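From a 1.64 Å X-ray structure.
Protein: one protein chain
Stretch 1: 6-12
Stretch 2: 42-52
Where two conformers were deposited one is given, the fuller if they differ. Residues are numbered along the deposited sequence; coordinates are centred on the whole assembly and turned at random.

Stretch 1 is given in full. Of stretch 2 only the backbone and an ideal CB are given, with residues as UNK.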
# COMPACT_ATOMS: atom_id res chain seq x y z
N ILE A 6 -30.13 12.67 -9.85
CA ILE A 6 -29.22 12.84 -8.71
C ILE A 6 -28.45 14.14 -8.83
O ILE A 6 -27.79 14.39 -9.82
CB ILE A 6 -28.28 11.60 -8.54
CG1 ILE A 6 -29.12 10.33 -8.32
CG2 ILE A 6 -27.28 11.79 -7.40
CD1 ILE A 6 -28.41 9.04 -8.73
N ALA A 7 -28.58 15.00 -7.82
CA ALA A 7 -27.72 16.18 -7.71
C ALA A 7 -26.34 15.75 -7.22
O ALA A 7 -26.21 15.22 -6.11
CB ALA A 7 -28.32 17.20 -6.75
N ALA A 8 -25.32 15.96 -8.04
CA ALA A 8 -23.95 15.58 -7.73
C ALA A 8 -23.10 16.81 -7.51
O ALA A 8 -23.19 17.81 -8.27
CB ALA A 8 -23.35 14.70 -8.85
N PHE A 9 -22.23 16.73 -6.51
CA PHE A 9 -21.30 17.77 -6.20
C PHE A 9 -19.89 17.23 -6.10
O PHE A 9 -19.64 16.27 -5.39
CB PHE A 9 -21.64 18.44 -4.87
CG PHE A 9 -22.98 19.10 -4.84
CD1 PHE A 9 -23.14 20.35 -5.41
CD2 PHE A 9 -24.09 18.46 -4.30
CE1 PHE A 9 -24.38 20.96 -5.43
CE2 PHE A 9 -25.34 19.07 -4.33
CZ PHE A 9 -25.49 20.32 -4.90
N ASP A 10 -18.96 17.93 -6.73
CA ASP A 10 -17.56 17.58 -6.65
C ASP A 10 -16.78 18.79 -6.19
O ASP A 10 -16.61 19.77 -6.95
CB ASP A 10 -17.05 17.13 -8.02
CG ASP A 10 -15.57 16.78 -8.01
OD1 ASP A 10 -14.97 16.40 -6.95
OD2 ASP A 10 -15.02 16.87 -9.10
N ILE A 11 -16.32 18.72 -4.95
CA ILE A 11 -15.62 19.81 -4.29
C ILE A 11 -14.15 19.74 -4.62
O ILE A 11 -13.43 18.85 -4.14
CB ILE A 11 -15.82 19.73 -2.76
CG1 ILE A 11 -17.31 19.80 -2.43
CG2 ILE A 11 -15.08 20.89 -2.10
CD1 ILE A 11 -17.67 19.38 -1.01
N GLY A 12 -13.71 20.66 -5.48
CA GLY A 12 -12.32 20.74 -5.95
C GLY A 12 -11.49 21.73 -5.18
O GLY A 12 -11.95 22.32 -4.19
N UNK A 42 -19.09 28.99 1.78
CA UNK A 42 -19.41 29.32 0.40
C UNK A 42 -19.86 28.05 -0.32
O UNK A 42 -20.82 28.08 -1.07
CB UNK A 42 -18.21 29.96 -0.31
N UNK A 43 -19.18 26.93 -0.07
CA UNK A 43 -19.58 25.69 -0.72
C UNK A 43 -21.00 25.30 -0.34
O UNK A 43 -21.80 24.90 -1.22
CB UNK A 43 -18.61 24.56 -0.36
N UNK A 44 -21.35 25.43 0.94
CA UNK A 44 -22.68 25.08 1.38
C UNK A 44 -23.72 25.99 0.73
O UNK A 44 -24.84 25.56 0.37
CB UNK A 44 -22.77 25.16 2.91
N UNK A 45 -23.34 27.25 0.56
CA UNK A 45 -24.24 28.26 -0.04
C UNK A 45 -24.50 27.91 -1.52
O UNK A 45 -25.66 27.85 -1.97
CB UNK A 45 -23.64 29.66 0.08
N UNK A 46 -23.42 27.61 -2.25
CA UNK A 46 -23.54 27.18 -3.65
C UNK A 46 -24.39 25.92 -3.77
O UNK A 46 -25.22 25.80 -4.69
CB UNK A 46 -22.16 26.93 -4.25
N UNK A 47 -24.23 24.98 -2.85
CA UNK A 47 -25.08 23.79 -2.86
C UNK A 47 -26.56 24.11 -2.71
O UNK A 47 -27.41 23.59 -3.47
CB UNK A 47 -24.65 22.84 -1.74
N UNK A 48 -26.88 24.94 -1.72
CA UNK A 48 -28.26 25.34 -1.46
C UNK A 48 -28.88 25.99 -2.69
O UNK A 48 -30.04 25.69 -3.06
CB UNK A 48 -28.32 26.30 -0.27
N UNK A 49 -28.11 26.86 -3.34
CA UNK A 49 -28.60 27.59 -4.54
C UNK A 49 -28.84 26.60 -5.69
O UNK A 49 -29.90 26.63 -6.32
CB UNK A 49 -27.60 28.67 -4.97
N UNK A 50 -27.90 25.67 -5.91
CA UNK A 50 -28.07 24.67 -6.99
C UNK A 50 -29.29 23.79 -6.76
O UNK A 50 -30.03 23.50 -7.70
CB UNK A 50 -26.82 23.79 -7.10
N UNK A 51 -29.52 23.37 -5.51
CA UNK A 51 -30.67 22.50 -5.18
C UNK A 51 -32.03 23.19 -5.40
O UNK A 51 -32.95 22.58 -5.94
CB UNK A 51 -30.57 22.04 -3.72
N UNK A 52 -32.14 24.44 -4.97
CA UNK A 52 -33.39 25.23 -5.17
C UNK A 52 -33.70 25.40 -6.65
O UNK A 52 -34.87 25.39 -7.05
CB UNK A 52 -33.27 26.61 -4.51

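Stretch 2 has helical backbone angles throughout, phi from -57° to -66° and psi from -36° to -49°, and runs nearly antiparallel to strand 6-11, at 157° with a closest axial approach of 10.1 Å. The strand turns A7, F9 and I11 toward it, an entirely apolar surface, so polar groups would find no side-chain partner here.

Position 42 has nothing of stretch 1 within 5.5 Å of its ideal CB, and many residues would serve. It is Q42, whose side chain makes a hydrogen bond with position 46, one helical turn on.

At position 43 CA-to-CB points toward the strand, and the ideal CB lies 5.3 Å from I11 CD1. That gap suits a branched or long aliphatic chain; alanine would leave it unfilled. The residue is I43 (chi1 m, chi2 t), whose CD1 reaches I11 CG2 at 3.6 Å.

Positions 44 and 45 lie out of reach and stretch 1 sets no preference; they hold L44 and A45. At 46 CA-to-CB points sideways with no strand atom within 5.5 Å of the ideal CB, so a polar chain is allowed. E46 leads its end away from the strand, and its OE2 accepts a hydrogen bond from Q42 NE2 at 3.3 Å.

Position 47 points sideways, yet its ideal CB is 4.1 Å from F9 CZ, and the CA atoms of 47 and F9 are 7.9 Å apart. A slender, flexible apolar chain could pass across the ring and continue toward I11; leucine might also fit. The residue is M47, deposited as selenomethionine. Its CG sits over one face of F9, 3.8 Å from the ring centroid and 15° off the normal, a CH-pi contact. With chi2 and chi3 both t, the chain extends until CE meets I11 CD1 at 3.8 Å.

Position 48 points away and 49 is out of reach, so both tolerate varied side chains; K48 and V49 occupy them.

Position 50 points toward the strand, its ideal CB 4.1 Å from F9 CE1. Beside F9 and A7, a large apolar or aromatic side chain is favoured. F50 (chi1 t) brings CD2 to 3.8 Å from F9 CZ, the ring planes at 76° and centroids 5.7 Å apart, an oblique pair. A7 CB lies at the edge of the F50 ring, 4.4 Å from CE2.

At 51 the CA is 7.4 Å from the CA of A7, whose small methyl leaves room. CA-to-CB is sideways, so a chain must bend inward: leucine, isoleucine or methionine could. L51 does, placing CD2 3.8 Å from A7 CB and CG 4.2 Å from F9 CZ, at that ring's edge.

Position 52 is out of reach and undemanding; it is A52.

Stretch 2 (42-52) QILAEMKVFLA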
# COMPACT_ATOMS: atom_id res chain seq x y z
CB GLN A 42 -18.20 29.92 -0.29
CG GLN A 42 -18.51 30.53 -1.65
CD GLN A 42 -19.52 31.66 -1.57
OE1 GLN A 42 -19.57 32.40 -0.59
NE2 GLN A 42 -20.35 31.78 -2.60
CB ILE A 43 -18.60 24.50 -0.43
CG1 ILE A 43 -17.23 24.76 -1.09
CG2 ILE A 43 -19.21 23.17 -0.84
CD1 ILE A 43 -16.10 23.96 -0.51
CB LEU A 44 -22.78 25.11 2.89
CG LEU A 44 -21.92 24.07 3.63
CD1 LEU A 44 -21.95 24.39 5.11
CD2 LEU A 44 -22.43 22.67 3.35
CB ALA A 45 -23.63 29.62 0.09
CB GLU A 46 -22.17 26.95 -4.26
CG GLU A 46 -21.23 28.12 -4.34
CD GLU A 46 -21.53 29.11 -5.44
OE1 GLU A 46 -22.38 28.81 -6.34
OE2 GLU A 46 -20.87 30.18 -5.41
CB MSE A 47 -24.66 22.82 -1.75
CG MSE A 47 -23.37 22.15 -2.04
SE MSE A 47 -22.73 21.08 -0.57
CE MSE A 47 -21.41 20.10 -1.51
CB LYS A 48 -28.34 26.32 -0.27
CG LYS A 48 -28.50 25.62 1.04
CD LYS A 48 -28.70 26.61 2.18
CE LYS A 48 -30.15 26.99 2.34
NZ LYS A 48 -30.99 25.84 2.80
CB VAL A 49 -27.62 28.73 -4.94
CG1 VAL A 49 -27.93 29.28 -6.34
CG2 VAL A 49 -27.64 29.84 -3.89
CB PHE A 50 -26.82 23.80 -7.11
CG PHE A 50 -26.81 22.85 -8.30
CD1 PHE A 50 -26.54 23.31 -9.58
CD2 PHE A 50 -27.05 21.50 -8.13
CE1 PHE A 50 -26.51 22.43 -10.67
CE2 PHE A 50 -27.03 20.62 -9.21
CZ PHE A 50 -26.77 21.09 -10.48
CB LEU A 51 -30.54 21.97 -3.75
CG LEU A 51 -29.39 20.97 -3.53
CD1 LEU A 51 -29.09 20.77 -2.04
CD2 LEU A 51 -29.69 19.64 -4.24
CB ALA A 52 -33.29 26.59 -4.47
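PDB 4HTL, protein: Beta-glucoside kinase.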